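Local coordinates for putative integron gene cassette protein (Uncultured bacterium, PDB 3FUY) that is of unknown function, encoded by a mobile integron gene cassette, and assembles from three copies of its chain in the crystal, at residues 23-27 / 37-41; 32-36 / 47-51; 72-76 / 90-94; 156-160 / 173-177. All coordinates share one frame; numbering follows the deposited sequence.

Contact 1 of 4, residues 23-27 / 37-41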
loop_
_atom_site.group_PDB
_atom_site.type_symbol
_atom_site.label_atom_id
_atom_site.label_comp_id
_atom_site.label_asym_id
_atom_site.label_seq_id
_atom_site.Cartn_x
_atom_site.Cartn_y
_atom_site.Cartn_z
ATOM N N GLU B 23 6.094 -7.898 -11.707
ATOM C CA GLU B 23 5.868 -8.964 -10.738
ATOM C C GLU B 23 4.437 -9.465 -10.877
ATOM O O GLU B 23 3.523 -8.694 -11.193
ATOM C CB GLU B 23 6.139 -8.486 -9.304
ATOM C CG GLU B 23 5.958 -9.586 -8.251
ATOM C CD GLU B 23 6.414 -9.174 -6.859
ATOM O OE1 GLU B 23 6.146 -8.018 -6.449
ATOM O OE2 GLU B 23 7.033 -10.017 -6.168
ATOM N N SER B 24 4.239 -10.756 -10.661
ATOM C CA SER B 24 2.922 -11.338 -10.894
ATOM C C SER B 24 1.954 -11.027 -9.760
ATOM O O SER B 24 0.758 -10.895 -9.981
ATOM C CB SER B 24 3.025 -12.842 -11.122
ATOM O OG SER B 24 3.656 -13.463 -10.024
ATOM N N VAL B 25 2.471 -10.921 -8.546
ATOM C CA VAL B 25 1.630 -10.660 -7.395
ATOM C C VAL B 25 2.130 -9.444 -6.641
ATOM O O VAL B 25 3.283 -9.387 -6.236
ATOM C CB VAL B 25 1.622 -11.846 -6.445
ATOM C CG1 VAL B 25 0.842 -11.488 -5.186
ATOM C CG2 VAL B 25 1.026 -13.062 -7.148
ATOM N N ASN B 26 1.247 -8.480 -6.435
ATOM C CA ASN B 26 1.630 -7.267 -5.747
ATOM C C ASN B 26 0.967 -7.208 -4.380
ATOM O O ASN B 26 -0.253 -7.193 -4.277
ATOM C CB ASN B 26 1.252 -6.042 -6.576
ATOM C CG ASN B 26 1.665 -4.737 -5.906
ATOM O OD1 ASN B 26 1.290 -4.458 -4.778
ATOM N ND2 ASN B 26 2.429 -3.941 -6.602
ATOM N N THR B 27 1.781 -7.185 -3.337
ATOM C CA THR B 27 1.275 -7.227 -1.967
ATOM C C THR B 27 1.597 -5.912 -1.279
ATOM O O THR B 27 2.707 -5.388 -1.444
ATOM C CB THR B 27 1.949 -8.368 -1.178
ATOM O OG1 THR B 27 1.575 -9.620 -1.765
ATOM C CG2 THR B 27 1.497 -8.355 0.280
ATOM N N ILE B 37 -3.749 -7.935 -1.811
ATOM C CA ILE B 37 -3.011 -8.857 -2.668
ATOM C C ILE B 37 -3.641 -8.872 -4.053
ATOM O O ILE B 37 -4.772 -9.319 -4.242
ATOM C CB ILE B 37 -2.993 -10.272 -2.070
ATOM C CG1 ILE B 37 -2.353 -10.255 -0.694
ATOM C CG2 ILE B 37 -2.208 -11.228 -2.958
ATOM C CD1 ILE B 37 -2.512 -11.623 0.053
ATOM N N ARG B 38 -2.911 -8.336 -5.016
ATOM C CA ARG B 38 -3.385 -8.257 -6.380
ATOM C C ARG B 38 -2.584 -9.283 -7.178
ATOM O O ARG B 38 -1.368 -9.149 -7.287
ATOM C CB ARG B 38 -3.084 -6.846 -6.919
ATOM C CG ARG B 38 -3.212 -6.707 -8.421
ATOM C CD ARG B 38 -4.610 -6.974 -8.848
ATOM N NE ARG B 38 -4.920 -6.508 -10.204
ATOM C CZ ARG B 38 -5.753 -7.150 -11.017
ATOM N NH1 ARG B 38 -6.279 -8.315 -10.632
ATOM N NH2 ARG B 38 -6.052 -6.647 -12.209
ATOM N N ASP B 39 -3.256 -10.287 -7.736
ATOM C CA ASP B 39 -2.605 -11.300 -8.586
ATOM C C ASP B 39 -2.865 -10.942 -10.047
ATOM O O ASP B 39 -3.952 -11.178 -10.563
ATOM C CB ASP B 39 -3.167 -12.713 -8.284
ATOM C CG ASP B 39 -2.469 -13.825 -9.102
ATOM O OD1 ASP B 39 -1.922 -13.553 -10.197
ATOM O OD2 ASP B 39 -2.473 -14.990 -8.650
ATOM N N PHE B 40 -1.882 -10.354 -10.714
ATOM C CA PHE B 40 -2.080 -9.926 -12.102
ATOM C C PHE B 40 -2.311 -11.102 -13.042
ATOM O O PHE B 40 -3.242 -11.071 -13.848
ATOM C CB PHE B 40 -0.867 -9.138 -12.601
ATOM C CG PHE B 40 -0.748 -7.757 -12.003
ATOM C CD1 PHE B 40 -1.591 -6.728 -12.420
ATOM C CD2 PHE B 40 0.216 -7.484 -11.054
ATOM C CE1 PHE B 40 -1.468 -5.439 -11.906
ATOM C CE2 PHE B 40 0.346 -6.197 -10.516
ATOM C CZ PHE B 40 -0.506 -5.168 -10.952
ATOM N N ASP B 41 -1.454 -12.122 -12.931
ATOM C CA ASP B 41 -1.445 -13.242 -13.857
ATOM C C ASP B 41 -2.800 -13.962 -13.875
ATOM O O ASP B 41 -3.303 -14.322 -14.936
ATOM C CB ASP B 41 -0.318 -14.238 -13.514
ATOM C CG ASP B 41 1.087 -13.702 -13.845
ATOM O OD1 ASP B 41 1.212 -12.561 -14.327
ATOM O OD2 ASP B 41 2.071 -14.442 -13.620
#

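Contact 2 of 4, residues 32-36 / 47-51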
loop_
_atom_site.group_PDB
_atom_site.type_symbol
_atom_site.label_atom_id
_atom_site.label_comp_id
_atom_site.label_asym_id
_atom_site.label_seq_id
_atom_site.Cartn_x
_atom_site.Cartn_y
_atom_site.Cartn_z
ATOM N N PRO B 32 -0.347 -3.310 9.853
ATOM C CA PRO B 32 0.291 -4.610 10.103
ATOM C C PRO B 32 -0.635 -5.802 9.803
ATOM O O PRO B 32 -0.163 -6.828 9.331
ATOM C CB PRO B 32 0.625 -4.545 11.598
ATOM C CG PRO B 32 0.787 -3.064 11.875
ATOM C CD PRO B 32 -0.247 -2.399 11.013
ATOM N N SER B 33 -1.934 -5.632 10.015
ATOM C CA SER B 33 -2.892 -6.741 9.952
ATOM C C SER B 33 -3.876 -6.660 8.774
ATOM O O SER B 33 -4.823 -7.447 8.691
ATOM C CB SER B 33 -3.682 -6.805 11.262
ATOM O OG SER B 33 -4.541 -5.686 11.370
ATOM N N LEU B 34 -3.653 -5.709 7.866
ATOM C CA LEU B 34 -4.523 -5.546 6.695
ATOM C C LEU B 34 -3.667 -5.444 5.423
ATOM O O LEU B 34 -2.849 -4.529 5.274
ATOM C CB LEU B 34 -5.427 -4.321 6.839
ATOM C CG LEU B 34 -6.369 -3.999 5.675
ATOM C CD1 LEU B 34 -7.465 -5.027 5.572
ATOM C CD2 LEU B 34 -6.961 -2.584 5.802
ATOM N N VAL B 35 -3.862 -6.393 4.519
ATOM C CA VAL B 35 -2.979 -6.549 3.362
ATOM C C VAL B 35 -3.783 -6.669 2.076
ATOM O O VAL B 35 -4.757 -7.409 2.010
ATOM C CB VAL B 35 -2.074 -7.791 3.530
ATOM C CG1 VAL B 35 -1.318 -8.104 2.232
ATOM C CG2 VAL B 35 -1.102 -7.591 4.705
ATOM N N THR B 36 -3.386 -5.929 1.050
ATOM C CA THR B 36 -4.011 -6.104 -0.252
ATOM C C THR B 36 -3.124 -6.989 -1.126
ATOM O O THR B 36 -1.903 -6.821 -1.184
ATOM C CB THR B 36 -4.273 -4.761 -0.965
ATOM O OG1 THR B 36 -3.029 -4.089 -1.197
ATOM C CG2 THR B 36 -5.170 -3.870 -0.120
ATOM N N VAL B 47 -8.356 -9.214 -0.204
ATOM C CA VAL B 47 -7.910 -8.577 1.013
ATOM C C VAL B 47 -7.561 -9.637 2.056
ATOM O O VAL B 47 -8.348 -10.534 2.340
ATOM C CB VAL B 47 -8.974 -7.620 1.581
ATOM C CG1 VAL B 47 -8.458 -6.958 2.849
ATOM C CG2 VAL B 47 -9.359 -6.554 0.533
ATOM N N LEU B 48 -6.380 -9.510 2.643
ATOM C CA LEU B 48 -6.005 -10.337 3.770
ATOM C C LEU B 48 -6.160 -9.560 5.086
ATOM O O LEU B 48 -5.628 -8.453 5.247
ATOM C CB LEU B 48 -4.578 -10.834 3.609
ATOM C CG LEU B 48 -4.004 -11.581 4.811
ATOM C CD1 LEU B 48 -4.823 -12.852 5.093
ATOM C CD2 LEU B 48 -2.550 -11.911 4.536
ATOM N N ARG B 49 -6.913 -10.141 6.017
ATOM C CA ARG B 49 -7.115 -9.535 7.335
ATOM C C ARG B 49 -6.743 -10.502 8.445
ATOM O O ARG B 49 -7.176 -11.653 8.436
ATOM C CB ARG B 49 -8.577 -9.152 7.525
ATOM C CG ARG B 49 -8.945 -7.816 6.958
ATOM C CD ARG B 49 -10.428 -7.513 7.164
ATOM N NE ARG B 49 -10.723 -6.148 6.727
ATOM C CZ ARG B 49 -11.129 -5.174 7.535
ATOM N NH1 ARG B 49 -11.323 -5.419 8.832
ATOM N NH2 ARG B 49 -11.356 -3.960 7.042
ATOM N N ILE B 50 -5.945 -10.039 9.400
ATOM C CA ILE B 50 -5.726 -10.807 10.607
ATOM C C ILE B 50 -6.700 -10.240 11.650
ATOM O O ILE B 50 -6.314 -9.514 12.561
ATOM C CB ILE B 50 -4.273 -10.713 11.082
ATOM C CG1 ILE B 50 -3.288 -10.804 9.896
ATOM C CG2 ILE B 50 -3.993 -11.773 12.129
ATOM C CD1 ILE B 50 -3.423 -12.093 9.046
ATOM N N GLY B 51 -7.970 -10.573 11.476
ATOM C CA GLY B 51 -9.065 -9.872 12.123
ATOM C C GLY B 51 -9.153 -10.012 13.632
ATOM O O GLY B 51 -9.271 -9.016 14.351
#

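Contact 3 of 4, residues 72-76 / 90-94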
loop_
_atom_site.group_PDB
_atom_site.type_symbol
_atom_site.label_atom_id
_atom_site.label_comp_id
_atom_site.label_asym_id
_atom_site.label_seq_id
_atom_site.Cartn_x
_atom_site.Cartn_y
_atom_site.Cartn_z
ATOM N N VAL B 72 -10.400 -20.878 -4.982
ATOM C CA VAL B 72 -11.539 -20.225 -5.633
ATOM C C VAL B 72 -11.452 -20.248 -7.168
ATOM O O VAL B 72 -12.431 -20.578 -7.850
ATOM C CB VAL B 72 -11.742 -18.794 -5.117
ATOM C CG1 VAL B 72 -12.838 -18.086 -5.899
ATOM C CG2 VAL B 72 -12.059 -18.812 -3.601
ATOM N N ARG B 73 -10.297 -19.911 -7.737
ATOM C CA ARG B 73 -10.239 -19.928 -9.201
ATOM C C ARG B 73 -10.337 -21.370 -9.742
ATOM O O ARG B 73 -10.892 -21.590 -10.813
ATOM C CB ARG B 73 -9.055 -19.111 -9.785
ATOM C CG ARG B 73 -7.688 -19.553 -9.365
ATOM C CD ARG B 73 -6.573 -18.860 -10.222
ATOM N NE ARG B 73 -5.289 -19.493 -9.926
ATOM C CZ ARG B 73 -4.524 -19.139 -8.903
ATOM N NH1 ARG B 73 -4.913 -18.150 -8.118
ATOM N NH2 ARG B 73 -3.377 -19.760 -8.662
ATOM N N ASP B 74 -9.842 -22.347 -8.982
ATOM C CA ASP B 74 -10.058 -23.765 -9.315
ATOM C C ASP B 74 -11.535 -24.183 -9.190
ATOM O O ASP B 74 -12.043 -24.931 -10.020
ATOM C CB ASP B 74 -9.183 -24.691 -8.448
ATOM C CG ASP B 74 -7.684 -24.546 -8.747
ATOM O OD1 ASP B 74 -7.309 -23.836 -9.711
ATOM O OD2 ASP B 74 -6.879 -25.149 -8.007
ATOM N N ALA B 75 -12.224 -23.719 -8.150
ATOM C CA ALA B 75 -13.672 -23.956 -8.065
ATOM C C ALA B 75 -14.396 -23.346 -9.272
ATOM O O ALA B 75 -15.297 -23.967 -9.836
ATOM C CB ALA B 75 -14.257 -23.419 -6.739
ATOM N N GLN B 76 -13.986 -22.140 -9.669
ATOM C CA GLN B 76 -14.562 -21.462 -10.828
ATOM C C GLN B 76 -14.348 -22.282 -12.092
ATOM O O GLN B 76 -15.268 -22.475 -12.888
ATOM C CB GLN B 76 -13.932 -20.076 -11.017
ATOM C CG GLN B 76 -14.314 -19.396 -12.342
ATOM C CD GLN B 76 -15.772 -18.931 -12.376
ATOM O OE1 GLN B 76 -16.118 -17.899 -11.806
ATOM N NE2 GLN B 76 -16.623 -19.683 -13.069
ATOM N N PRO B 90 -22.146 -19.077 -13.619
ATOM C CA PRO B 90 -21.848 -18.037 -12.624
ATOM C C PRO B 90 -20.345 -17.761 -12.454
ATOM O O PRO B 90 -19.516 -18.586 -12.842
ATOM C CB PRO B 90 -22.406 -18.627 -11.331
ATOM C CG PRO B 90 -22.382 -20.115 -11.540
ATOM C CD PRO B 90 -22.571 -20.351 -13.011
ATOM N N HIS B 91 -20.024 -16.606 -11.874
ATOM C CA HIS B 91 -18.667 -16.285 -11.442
ATOM C C HIS B 91 -18.532 -16.557 -9.940
ATOM O O HIS B 91 -19.408 -16.176 -9.150
ATOM C CB HIS B 91 -18.365 -14.801 -11.655
ATOM C CG HIS B 91 -18.293 -14.368 -13.086
ATOM N ND1 HIS B 91 -17.136 -14.444 -13.836
ATOM C CD2 HIS B 91 -19.216 -13.779 -13.884
ATOM C CE1 HIS B 91 -17.362 -13.960 -15.044
ATOM N NE2 HIS B 91 -18.615 -13.544 -15.098
ATOM N N ILE B 92 -17.438 -17.195 -9.534
ATOM C CA ILE B 92 -17.127 -17.321 -8.119
ATOM C C ILE B 92 -15.861 -16.519 -7.883
ATOM O O ILE B 92 -14.823 -16.818 -8.466
ATOM C CB ILE B 92 -16.863 -18.783 -7.703
ATOM C CG1 ILE B 92 -17.995 -19.700 -8.152
ATOM C CG2 ILE B 92 -16.697 -18.877 -6.214
ATOM C CD1 ILE B 92 -17.866 -21.115 -7.597
ATOM N N ARG B 93 -15.937 -15.497 -7.039
ATOM C CA ARG B 93 -14.815 -14.586 -6.876
ATOM C C ARG B 93 -14.418 -14.457 -5.420
ATOM O O ARG B 93 -15.274 -14.280 -4.554
ATOM C CB ARG B 93 -15.172 -13.199 -7.428
ATOM C CG ARG B 93 -15.710 -13.213 -8.849
ATOM C CD ARG B 93 -14.674 -13.757 -9.849
ATOM N NE ARG B 93 -13.403 -13.028 -9.813
ATOM C CZ ARG B 93 -12.382 -13.289 -10.628
ATOM N NH1 ARG B 93 -12.498 -14.238 -11.548
ATOM N NH2 ARG B 93 -11.253 -12.596 -10.544
ATOM N N ILE B 94 -13.120 -14.534 -5.134
ATOM C CA ILE B 94 -12.695 -14.350 -3.751
ATOM C C ILE B 94 -12.687 -12.848 -3.426
ATOM O O ILE B 94 -12.447 -12.017 -4.310
ATOM C CB ILE B 94 -11.320 -14.992 -3.489
ATOM C CG1 ILE B 94 -11.061 -15.108 -1.994
ATOM C CG2 ILE B 94 -10.189 -14.205 -4.186
ATOM C CD1 ILE B 94 -9.880 -16.037 -1.648
HETATM O O HOH W 1 -14.855 -15.596 -12.672
#

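Contact 4 of 4, residues 156-160 / 173-177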
loop_
_atom_site.group_PDB
_atom_site.type_symbol
_atom_site.label_atom_id
_atom_site.label_comp_id
_atom_site.label_asym_id
_atom_site.label_seq_id
_atom_site.Cartn_x
_atom_site.Cartn_y
_atom_site.Cartn_z
ATOM N N LYS B 156 -21.637 -14.453 -0.669
ATOM C CA LYS B 156 -22.589 -13.398 -0.974
ATOM C C LYS B 156 -23.112 -13.624 -2.387
ATOM O O LYS B 156 -22.353 -14.007 -3.286
ATOM C CB LYS B 156 -21.899 -12.026 -0.860
ATOM C CG LYS B 156 -22.830 -10.850 -1.008
ATOM C CD LYS B 156 -22.095 -9.519 -0.953
ATOM C CE LYS B 156 -21.479 -9.278 0.403
ATOM N NZ LYS B 156 -20.622 -8.056 0.382
ATOM N N LEU B 157 -24.407 -13.406 -2.588
ATOM C CA LEU B 157 -25.014 -13.604 -3.896
ATOM C C LEU B 157 -25.268 -12.268 -4.593
ATOM O O LEU B 157 -25.766 -11.319 -3.987
ATOM C CB LEU B 157 -26.322 -14.384 -3.763
ATOM C CG LEU B 157 -26.280 -15.584 -2.816
ATOM C CD1 LEU B 157 -27.698 -16.105 -2.498
ATOM C CD2 LEU B 157 -25.421 -16.685 -3.412
ATOM N N ARG B 158 -24.915 -12.197 -5.870
ATOM C CA ARG B 158 -25.110 -10.982 -6.647
ATOM C C ARG B 158 -25.764 -11.364 -7.948
ATOM O O ARG B 158 -25.633 -12.493 -8.409
ATOM C CB ARG B 158 -23.765 -10.281 -6.943
ATOM C CG ARG B 158 -23.063 -9.711 -5.712
ATOM C CD ARG B 158 -21.759 -9.015 -6.077
ATOM N NE ARG B 158 -21.102 -8.393 -4.924
ATOM C CZ ARG B 158 -21.465 -7.228 -4.390
ATOM N NH1 ARG B 158 -22.478 -6.546 -4.919
ATOM N NH2 ARG B 158 -20.811 -6.734 -3.339
ATOM N N GLU B 159 -26.474 -10.421 -8.545
ATOM C CA GLU B 159 -26.890 -10.583 -9.921
ATOM C C GLU B 159 -26.447 -9.341 -10.678
ATOM O O GLU B 159 -26.386 -8.238 -10.124
ATOM C CB GLU B 159 -28.396 -10.841 -10.049
ATOM C CG GLU B 159 -29.299 -9.631 -9.881
ATOM C CD GLU B 159 -30.783 -9.983 -10.061
ATOM O OE1 GLU B 159 -31.190 -10.357 -11.184
ATOM O OE2 GLU B 159 -31.542 -9.881 -9.074
ATOM N N GLU B 160 -26.095 -9.544 -11.938
ATOM C CA GLU B 160 -25.537 -8.496 -12.758
ATOM C C GLU B 160 -25.810 -8.877 -14.190
ATOM O O GLU B 160 -25.872 -10.053 -14.518
ATOM C CB GLU B 160 -24.025 -8.403 -12.541
ATOM C CG GLU B 160 -23.601 -8.055 -11.123
ATOM C CD GLU B 160 -23.736 -6.576 -10.823
ATOM O OE1 GLU B 160 -24.210 -5.830 -11.704
ATOM O OE2 GLU B 160 -23.373 -6.159 -9.704
ATOM N N GLU B 173 -16.156 -1.845 -5.918
ATOM C CA GLU B 173 -17.340 -1.815 -5.056
ATOM C C GLU B 173 -17.501 -3.115 -4.240
ATOM O O GLU B 173 -17.869 -3.099 -3.054
ATOM C CB GLU B 173 -18.566 -1.561 -5.949
ATOM C CG GLU B 173 -19.929 -1.932 -5.384
ATOM C CD GLU B 173 -21.010 -1.952 -6.470
ATOM O OE1 GLU B 173 -20.729 -1.495 -7.599
ATOM O OE2 GLU B 173 -22.138 -2.422 -6.200
ATOM N N TYR B 174 -17.205 -4.241 -4.878
ATOM C CA TYR B 174 -17.367 -5.550 -4.247
ATOM C C TYR B 174 -16.425 -5.800 -3.075
ATOM O O TYR B 174 -16.545 -6.827 -2.401
ATOM C CB TYR B 174 -17.193 -6.674 -5.266
ATOM C CG TYR B 174 -18.108 -6.610 -6.462
ATOM C CD1 TYR B 174 -19.381 -6.064 -6.367
ATOM C CD2 TYR B 174 -17.701 -7.120 -7.693
ATOM C CE1 TYR B 174 -20.220 -6.017 -7.474
ATOM C CE2 TYR B 174 -18.529 -7.078 -8.803
ATOM C CZ TYR B 174 -19.790 -6.527 -8.690
ATOM O OH TYR B 174 -20.619 -6.500 -9.801
ATOM N N TYR B 175 -15.483 -4.886 -2.838
ATOM C CA TYR B 175 -14.514 -5.050 -1.755
ATOM C C TYR B 175 -14.721 -4.069 -0.601
ATOM O O TYR B 175 -13.988 -4.114 0.383
ATOM C CB TYR B 175 -13.080 -4.914 -2.294
ATOM C CG TYR B 175 -12.697 -6.037 -3.230
ATOM C CD1 TYR B 175 -11.991 -7.145 -2.772
ATOM C CD2 TYR B 175 -13.074 -6.009 -4.558
ATOM C CE1 TYR B 175 -11.650 -8.193 -3.641
ATOM C CE2 TYR B 175 -12.746 -7.041 -5.427
ATOM C CZ TYR B 175 -12.033 -8.131 -4.961
ATOM O OH TYR B 175 -11.707 -9.153 -5.830
ATOM N N LYS B 176 -15.695 -3.175 -0.739
ATOM C CA LYS B 176 -15.946 -2.150 0.276
ATOM C C LYS B 176 -16.082 -2.682 1.705
ATOM O O LYS B 176 -15.688 -2.001 2.652
ATOM C CB LYS B 176 -17.190 -1.334 -0.064
ATOM C CG LYS B 176 -16.965 -0.214 -1.056
ATOM C CD LYS B 176 -18.189 0.700 -1.097
ATOM C CE LYS B 176 -18.224 1.551 -2.363
ATOM N NZ LYS B 176 -19.628 1.666 -2.877
ATOM N N ASP B 177 -16.635 -3.887 1.860
ATOM C CA ASP B 177 -16.813 -4.484 3.182
ATOM C C ASP B 177 -15.499 -4.685 3.891
ATOM O O ASP B 177 -15.457 -4.756 5.121
ATOM C CB ASP B 177 -17.469 -5.867 3.083
ATOM C CG ASP B 177 -18.954 -5.795 2.833
ATOM O OD1 ASP B 177 -19.539 -4.720 3.053
ATOM O OD2 ASP B 177 -19.538 -6.822 2.418
HETATM O O HOH W 2 -18.897 -8.412 -1.932
#

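Contact 1 of 4, residues 23-27 / 37-41
Val25, Asn26 and Thr27 run antiparallel to Asp39, Arg38 and Ile37; the axes of strands 25-27 and 37-39 approach to 4.7 Å at an angle of 170°. Asn26 and Arg38 make the hydrogen-bonded pair: Asn26 N reaches Arg38 O at 2.8 Å, and Arg38 N returns an almost straight bond to Asn26 O at 3.0 Å. The non-hydrogen-bonded pairs Val25-Asp39 and Thr27-Ile37 flank it. Pairing persists just past the regular strands, where Phe40 N bonds Ser24 O at 2.8 Å.

Val25, Thr27, Ile37 and Asp39 share one face. With CG1 anti to its backbone N (chi1 175°), Val25 sends this methyl diagonally to Ile37 CG2, 3.8 Å away, while its CG2 rests near the carboxylate carbon of Asp39. Branched aliphatic residues suit this strand surface, and Ile37 is buried further by Cys65, Leu66 and Met69 of helix 59-79. Asp39 places its OD2 on Asn42 ND2.

Asn26 and Arg38 project from the other face. There Phe40 folds back on the hairpin, with Arg38 CG 3.9 Å above the centre of its ring and Asn26 CB 4.0 Å from its CE2, an oblique approach. The polar ends reach across the subunit interface: Asn26 ND2 bonds Thr27 O of the second subunit, and Arg38 NH2 bonds Ala57 O of that subunit. Thr27 O in turn accepts from Asn26 ND2 of the third subunit. Together the strands form a classic antiparallel beta hairpin, 25-29 with 34-39, at one margin of the sheet within this chain, whose outer strand takes part in the joints between subunits.

Contact 2 of 4, residues 32-36 / 47-51
Ser33 starts the pairing: its carbonyl O accepts from Ile50 N at 2.9 Å, and its CB lies beside Ile50 CB. The hydroxyl serves another joint, since Ser33 OG bonds Asp172 of the third subunit. Leu34 follows in a non-hydrogen-bonded pair with Arg49. One methyl does all the touching of its side chain: CG is anti to the backbone N (chi1 178°), and CD1 closely touches both Arg49 CG at 3.4 Å and Val47 CG1 at 3.5 Å, which lie on the same side of it. Leucine suits the spot because it runs alongside the aliphatic part of Arg49, whose NE goes on to bond Phe178 O near the C terminus.

Val35 turns to the opposite face and forms the hydrogen-bonded pair with Leu48. Its N bonds Leu48 O at 2.8 Å and its O takes Leu48 N at 2.7 Å, while Val35 CB and Leu48 CB meet at 3.9 Å. Thr36 completes the register with Val47, its OG1 bonded to Phe29 O of the second subunit. The chemistry is thus divided: backbone bonds fix the alignment of the strands, hydrocarbon contacts add packing on both faces, and polar ends are satisfied by partners elsewhere, including two other subunits.

Contact 3 of 4, residues 72-76 / 90-94
Gln76, on helix 59-79, bonds directly to the backbone of Pro90 and Ile92. From CB the side chain continues with CG anti to the backbone N, then bends at chi2 (71°), which carries the amide across to the start of strand 91-100. CD comes 3.7 Å from Ile92 N. OE1 accepts from Ile92 N at 2.7 Å, the donor lying 41° above the carbonyl plane, and from a water that also meets His91 ND1 and accepts from NH1 of Arg93, whose NH2 forms a salt bridge with Asp170. NE2 donates to Pro90 O at 3.1 Å, in the amide plane, and to Gly80 O as well. Glutamine suits this buried place because one flat group both accepts and donates. A leucine here would probably leave Ile92 N and Pro90 O without their partners and the water with one acceptor fewer.

One turn earlier, Val72 provides the apolar half: CG1 lies 4.0 Å from Ile92 CG2, and CG2 packs 3.9 Å from Ile94 CB. Ala75 is small enough to let the helix lie close, its CB near Ile92 CD1. Helix and strand axes run antiparallel, 7.7 Å apart, as expected in a beta-alpha-beta crossover, here linking the parallel neighbours 44-49 and 91-100 through helix 59-79.

Contact 4 of 4, residues 156-160 / 173-177
Arg158 meets Tyr174 because its chain is extended from CG to NE and reaches straight out from the strand to the ring. Glu160, by contrast, bends at chi2 (-79°) toward the Tyr174 hydroxyl, and Lys156 bends at chi3 (-65°) toward Asp177. Arg158 CD sits over the ring face of Tyr174, 4.0 Å from the centroid, in a CH-pi contact; the side chains cross at a slant, with the ring against one face of the guanidinium, though the exact spacing there is doubtful. Tyrosine suits the position by offering a broad face to the arginine and a donor at its far end: Tyr174 OH donates a hydrogen bond to Glu160 OE2 at 2.8 Å, approaching from above the carboxylate plane. A serine in its place would probably leave Glu160 OE2 without this donor and open a gap beside Arg158, freeing its side chain to shift.

Lys156 NZ closes the other end with a salt bridge to Asp177 OD2, 2.6 Å long, on the syn side but 32° out of the carboxylate plane. One water joins the halves, accepting from Lys156 NZ and Arg158 NH2 and lying 2.9 Å from Tyr174 O.

Strand 150-160 is outermost in the chain's sheet, bonded to strand 106-116, whose Asp112 forms a salt bridge with Arg158 NE. Glu159 points away from the 3-10 turn 173-175 and pairs with Arg124 of helix 121-138, while Tyr175 turns from the strand toward Phe45.

How the contacts relate
All four contacts reach one mixed six-stranded sheet whose strands follow one another in chain order. Contacts 1 and 2 share strand 34-39, with centres about 15 Å apart, and their segments alternate along the chain, as in successive hairpins; Thr27 CG2 touches Val35 CG1 at 3.4 Å. Contact 3 follows after strand 44-49, near the middle of the chain, where helix 59-79 covers the sheet. Contact 4 comes last, its centre about 21 Å from that of contact 1, and folds the C-terminal region back so that Tyr175 touches both Val47 of contact 2 and Ile94 of contact 3. Contacts 1 and 2, and Tyr175 of contact 4, also touch other subunits, tying the sheet to the trimer, whereas contact 3 touches none.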